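PDB 5FP1: tonb-dependent siderophore receptor from Acinetobacter baumannii, which probably binds iron-chelating siderophores at the outer membrane, the first step of iron uptake, and may take ferric enterobactin with micromolar affinity. Local coordinates for residues R691-A696 with A702-G707; A190-G195 with K229-I234. All coordinates share one frame; numbering follows the deposited sequence.

Contact 1: residues R691-A696 with A702-G707; sequences RYFTKA and ATEAEG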
# COMPACT_ATOMS: atom_id res chain seq x y z
N ARG A 691 10.88 -17.82 10.40
CA ARG A 691 9.43 -17.93 10.31
C ARG A 691 8.79 -16.77 11.07
O ARG A 691 8.85 -16.67 12.31
CB ARG A 691 8.94 -19.26 10.88
CG ARG A 691 7.43 -19.49 10.78
CD ARG A 691 7.05 -20.80 11.49
NE ARG A 691 5.64 -21.19 11.40
CZ ARG A 691 4.76 -21.11 12.38
NH1 ARG A 691 5.10 -20.58 13.54
NH2 ARG A 691 3.51 -21.51 12.20
N TYR A 692 8.17 -15.88 10.31
CA TYR A 692 7.45 -14.77 10.89
C TYR A 692 6.23 -14.44 10.03
O TYR A 692 6.00 -15.06 8.97
CB TYR A 692 8.38 -13.54 11.08
CG TYR A 692 8.83 -12.84 9.82
CD1 TYR A 692 9.83 -13.37 9.02
CD2 TYR A 692 8.25 -11.62 9.43
CE1 TYR A 692 10.24 -12.73 7.86
CE2 TYR A 692 8.63 -10.98 8.27
CZ TYR A 692 9.65 -11.52 7.51
OH TYR A 692 10.04 -10.87 6.36
N PHE A 693 5.44 -13.49 10.54
CA PHE A 693 4.15 -13.14 9.98
C PHE A 693 4.05 -11.65 9.67
O PHE A 693 4.27 -10.81 10.55
CB PHE A 693 3.06 -13.58 10.96
CG PHE A 693 3.04 -15.06 11.18
CD1 PHE A 693 3.84 -15.63 12.13
CD2 PHE A 693 2.28 -15.89 10.36
CE1 PHE A 693 3.88 -16.99 12.29
CE2 PHE A 693 2.30 -17.26 10.53
CZ PHE A 693 3.12 -17.81 11.47
N THR A 694 3.68 -11.34 8.43
CA THR A 694 3.57 -9.97 7.93
C THR A 694 2.15 -9.40 7.99
O THR A 694 1.97 -8.21 7.83
CB THR A 694 4.03 -9.89 6.49
OG1 THR A 694 3.39 -10.94 5.76
CG2 THR A 694 5.52 -10.05 6.43
N LYS A 695 1.15 -10.24 8.18
CA LYS A 695 -0.23 -9.73 8.29
C LYS A 695 -0.92 -10.50 9.37
O LYS A 695 -0.80 -11.74 9.44
CB LYS A 695 -1.03 -9.95 6.99
CG LYS A 695 -0.32 -9.51 5.72
CD LYS A 695 -1.02 -9.95 4.45
CE LYS A 695 -0.16 -9.64 3.23
NZ LYS A 695 -0.88 -10.01 1.98
N ALA A 696 -1.69 -9.80 10.18
CA ALA A 696 -2.52 -10.40 11.19
C ALA A 696 -3.95 -9.95 10.91
O ALA A 696 -4.25 -8.76 10.99
CB ALA A 696 -2.06 -9.97 12.55
N ALA A 702 -3.30 -15.51 10.29
CA ALA A 702 -2.23 -14.58 9.96
C ALA A 702 -1.47 -15.08 8.74
O ALA A 702 -1.45 -16.27 8.44
CB ALA A 702 -1.28 -14.44 11.11
N THR A 703 -0.80 -14.17 8.05
CA THR A 703 -0.10 -14.50 6.83
C THR A 703 1.36 -14.68 7.14
O THR A 703 2.00 -13.77 7.69
CB THR A 703 -0.26 -13.38 5.77
OG1 THR A 703 -1.65 -13.21 5.47
CG2 THR A 703 0.49 -13.69 4.49
N GLU A 704 1.90 -15.83 6.78
CA GLU A 704 3.32 -16.10 6.93
C GLU A 704 4.17 -15.39 5.89
O GLU A 704 3.85 -15.34 4.70
CB GLU A 704 3.56 -17.63 6.91
CG GLU A 704 4.94 -18.09 7.37
CD GLU A 704 5.06 -19.62 7.39
OE1 GLU A 704 4.02 -20.32 7.39
OE2 GLU A 704 6.20 -20.12 7.40
N ALA A 705 5.29 -14.82 6.33
CA ALA A 705 6.25 -14.24 5.40
C ALA A 705 6.96 -15.35 4.64
O ALA A 705 6.99 -16.50 5.07
CB ALA A 705 7.27 -13.39 6.15
N GLU A 706 7.48 -15.00 3.48
CA GLU A 706 8.25 -15.92 2.68
C GLU A 706 9.51 -16.37 3.44
O GLU A 706 10.04 -15.63 4.27
CB GLU A 706 8.71 -15.20 1.41
CG GLU A 706 9.75 -14.16 1.75
CD GLU A 706 10.17 -13.29 0.58
OE1 GLU A 706 9.67 -13.50 -0.55
OE2 GLU A 706 11.04 -12.40 0.82
N GLY A 707 9.93 -17.61 3.17
CA GLY A 707 11.17 -18.19 3.71
C GLY A 707 12.43 -17.66 3.01
O GLY A 707 12.37 -16.74 2.20
O HOH W 1 4.05 -22.24 9.24
O HOH W 2 8.60 -16.55 7.44
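Tyr-692 and Ala-705 meet where a bulged antiparallel beta hairpin, strands 693-696 and 701-704, leaves its strand pairing in the loop between the last strands of this TonB-dependent receptor's barrel. The Ala-705 methyl lies over one face of the Tyr-692 ring in a CH-pi contact, CB 3.4 Å from the ring centroid and nearest CZ. That position follows from a chi1 of 70°, which sets the tyrosine CG between its own N and carbonyl carbon. In the backbone of the same two residues, Ala-705 N donates to Tyr-692 O at 2.7 Å. Farther along, Thr-694 N binds Thr-703 O at 3.0 Å with a bent N-H...O angle of 137°, and Thr-703 N gives a straighter bond to Lys-695 O. The bulge falls between the pairs Phe-693/Glu-704 and Lys-695/Thr-703.

Glu-704 can be followed outward. Its CB packs 3.9 Å from Phe-693 CE2, its CG sits 3.6 Å from Tyr-692 O, and the extended chain carries the carboxylate to Arg-691, whose side chain it crosses at about a right angle. OE2 comes 3.7 Å from Arg-691 CG and accepts from Gly-254 N. Arg-691 NE stays 4.2 Å from Glu-704 OE2, beyond a salt bridge, and a water joins the two groups instead. Arg-691 NH2 is also bonded to Ala-249 O, and Phe-693 CZ lies over the centre of one guanidinium face. The bridging water, at the guanidinium edge, accepts from Arg-691 NE and donates to Glu-704 OE1 at 2.7 Å.

Contact 2: residues A190-G195 with K229-I234; sequences AGQSNG and KPDSGI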
# COMPACT_ATOMS: atom_id res chain seq x y z
N ALA A 190 8.56 -18.43 -1.51
CA ALA A 190 9.79 -19.08 -1.05
C ALA A 190 9.56 -19.86 0.23
O ALA A 190 8.97 -19.34 1.20
CB ALA A 190 10.87 -18.02 -0.81
N GLY A 191 9.99 -21.12 0.22
CA GLY A 191 9.89 -21.98 1.40
C GLY A 191 8.55 -22.65 1.57
O GLY A 191 8.37 -23.46 2.48
N GLN A 192 7.61 -22.34 0.70
CA GLN A 192 6.26 -22.91 0.80
C GLN A 192 5.98 -23.88 -0.36
O GLN A 192 5.33 -23.51 -1.34
CB GLN A 192 5.22 -21.78 0.73
CG GLN A 192 3.83 -22.15 1.20
CD GLN A 192 2.81 -21.08 0.88
OE1 GLN A 192 2.58 -20.76 -0.29
NE2 GLN A 192 2.17 -20.54 1.91
N SER A 193 6.44 -25.13 -0.22
CA SER A 193 6.21 -26.16 -1.26
C SER A 193 4.74 -26.46 -1.55
O SER A 193 3.88 -26.49 -0.65
CB SER A 193 6.89 -27.49 -0.86
OG SER A 193 8.30 -27.34 -0.85
N ASN A 194 4.47 -26.70 -2.83
CA ASN A 194 3.15 -27.00 -3.32
C ASN A 194 2.17 -25.97 -2.79
O ASN A 194 1.10 -26.31 -2.26
CB ASN A 194 2.76 -28.42 -2.95
CG ASN A 194 3.69 -29.44 -3.57
OD1 ASN A 194 3.91 -29.43 -4.78
ND2 ASN A 194 4.26 -30.32 -2.75
N GLY A 195 2.58 -24.71 -2.91
CA GLY A 195 1.90 -23.60 -2.29
C GLY A 195 1.63 -22.49 -3.28
O GLY A 195 1.29 -22.73 -4.46
N LYS A 229 -1.72 -18.68 -8.07
CA LYS A 229 -2.36 -19.56 -7.10
C LYS A 229 -2.17 -18.81 -5.75
O LYS A 229 -1.06 -18.69 -5.29
CB LYS A 229 -1.71 -20.94 -7.07
CG LYS A 229 -1.90 -21.78 -8.33
CD LYS A 229 -3.40 -21.97 -8.56
CE LYS A 229 -3.76 -22.93 -9.70
NZ LYS A 229 -5.26 -23.05 -9.74
N PRO A 230 -3.25 -18.27 -5.18
CA PRO A 230 -3.09 -17.29 -4.09
C PRO A 230 -2.74 -17.91 -2.75
O PRO A 230 -3.09 -19.06 -2.46
CB PRO A 230 -4.48 -16.62 -4.03
CG PRO A 230 -5.42 -17.69 -4.49
CD PRO A 230 -4.66 -18.42 -5.58
N ASP A 231 -2.06 -17.14 -1.93
CA ASP A 231 -1.70 -17.60 -0.61
C ASP A 231 -2.90 -17.77 0.28
O ASP A 231 -3.99 -17.21 0.05
CB ASP A 231 -0.70 -16.62 0.02
CG ASP A 231 0.18 -17.30 1.09
OD1 ASP A 231 0.04 -18.52 1.34
OD2 ASP A 231 0.99 -16.57 1.68
N SER A 232 -2.69 -18.60 1.29
CA SER A 232 -3.61 -18.80 2.38
C SER A 232 -2.93 -18.17 3.59
O SER A 232 -2.26 -17.13 3.50
CB SER A 232 -3.87 -20.30 2.58
OG SER A 232 -4.85 -20.56 3.59
N GLY A 233 -3.08 -18.77 4.74
CA GLY A 233 -2.44 -18.28 5.94
C GLY A 233 -2.32 -19.38 6.97
O GLY A 233 -2.57 -20.55 6.66
N ILE A 234 -1.95 -19.00 8.20
CA ILE A 234 -1.82 -19.94 9.32
C ILE A 234 -2.86 -19.56 10.37
O ILE A 234 -2.97 -18.38 10.77
CB ILE A 234 -0.40 -19.92 9.91
CG1 ILE A 234 0.64 -20.17 8.83
CG2 ILE A 234 -0.28 -20.92 11.06
CD1 ILE A 234 0.52 -21.51 8.11
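Gln-192 and Asp-231 join two loops of the barrel domain, the one between strands 177-188 and 197-209 and the one that follows strand 215-226, through the one hydrogen bond between residues 190-195 and 229-234. It runs from Gln-192 NE2 to Asp-231 OD1 at 3.0 Å and is almost straight, with an N-H...O angle of 176°. The oxygen lies in the glutamine amide plane, whereas the donor reaches OD1 on its syn side and out of the carboxylate plane; the two planes stand 73° apart. An extended glutamine side chain, with CG anti to N (chi1 -164°), reaches across to the other loop.

Within 229-234, Ser-232 N gives OD1 a second bond of 2.7 Å from the opposite face of the carboxylate. The other oxygen, OD2, forms a salt bridge with Lys-189, just ahead of 190-195. Gln-192 OE1 is taken in turn by Ala-196 N, so both ends of the amide are used and its rotation is fixed.

Otherwise the segments only come near each other, Gly-195 O lying 4.4 Å from Lys-229 CB. The chemistry implies a join that depends on direction more than on buried area, with the nearby Lys-189 probably favouring a charged Asp-231 carboxylate.

Overall arrangement
Contact 1 is the more buried of the two, combining backbone pairing, apolar packing and a water-bridged pair of charges; contact 2 is partly buried and almost wholly polar, one side-chain bond between loops. Their centres lie about 11 Å apart, and they meet directly. Strand 701-704 pairs with 693-696 on one edge and with 234-238 on the other, the latter by a probable hydrogen bond from Ile-234 N to Ala-702 O. A second probable bond links Gly-707 N to Ala-190 O. Lys-189 adds a further tie, reaching both Glu-704 O and Asp-231 OD2. Loops far apart in sequence are thus joined within the barrel domain.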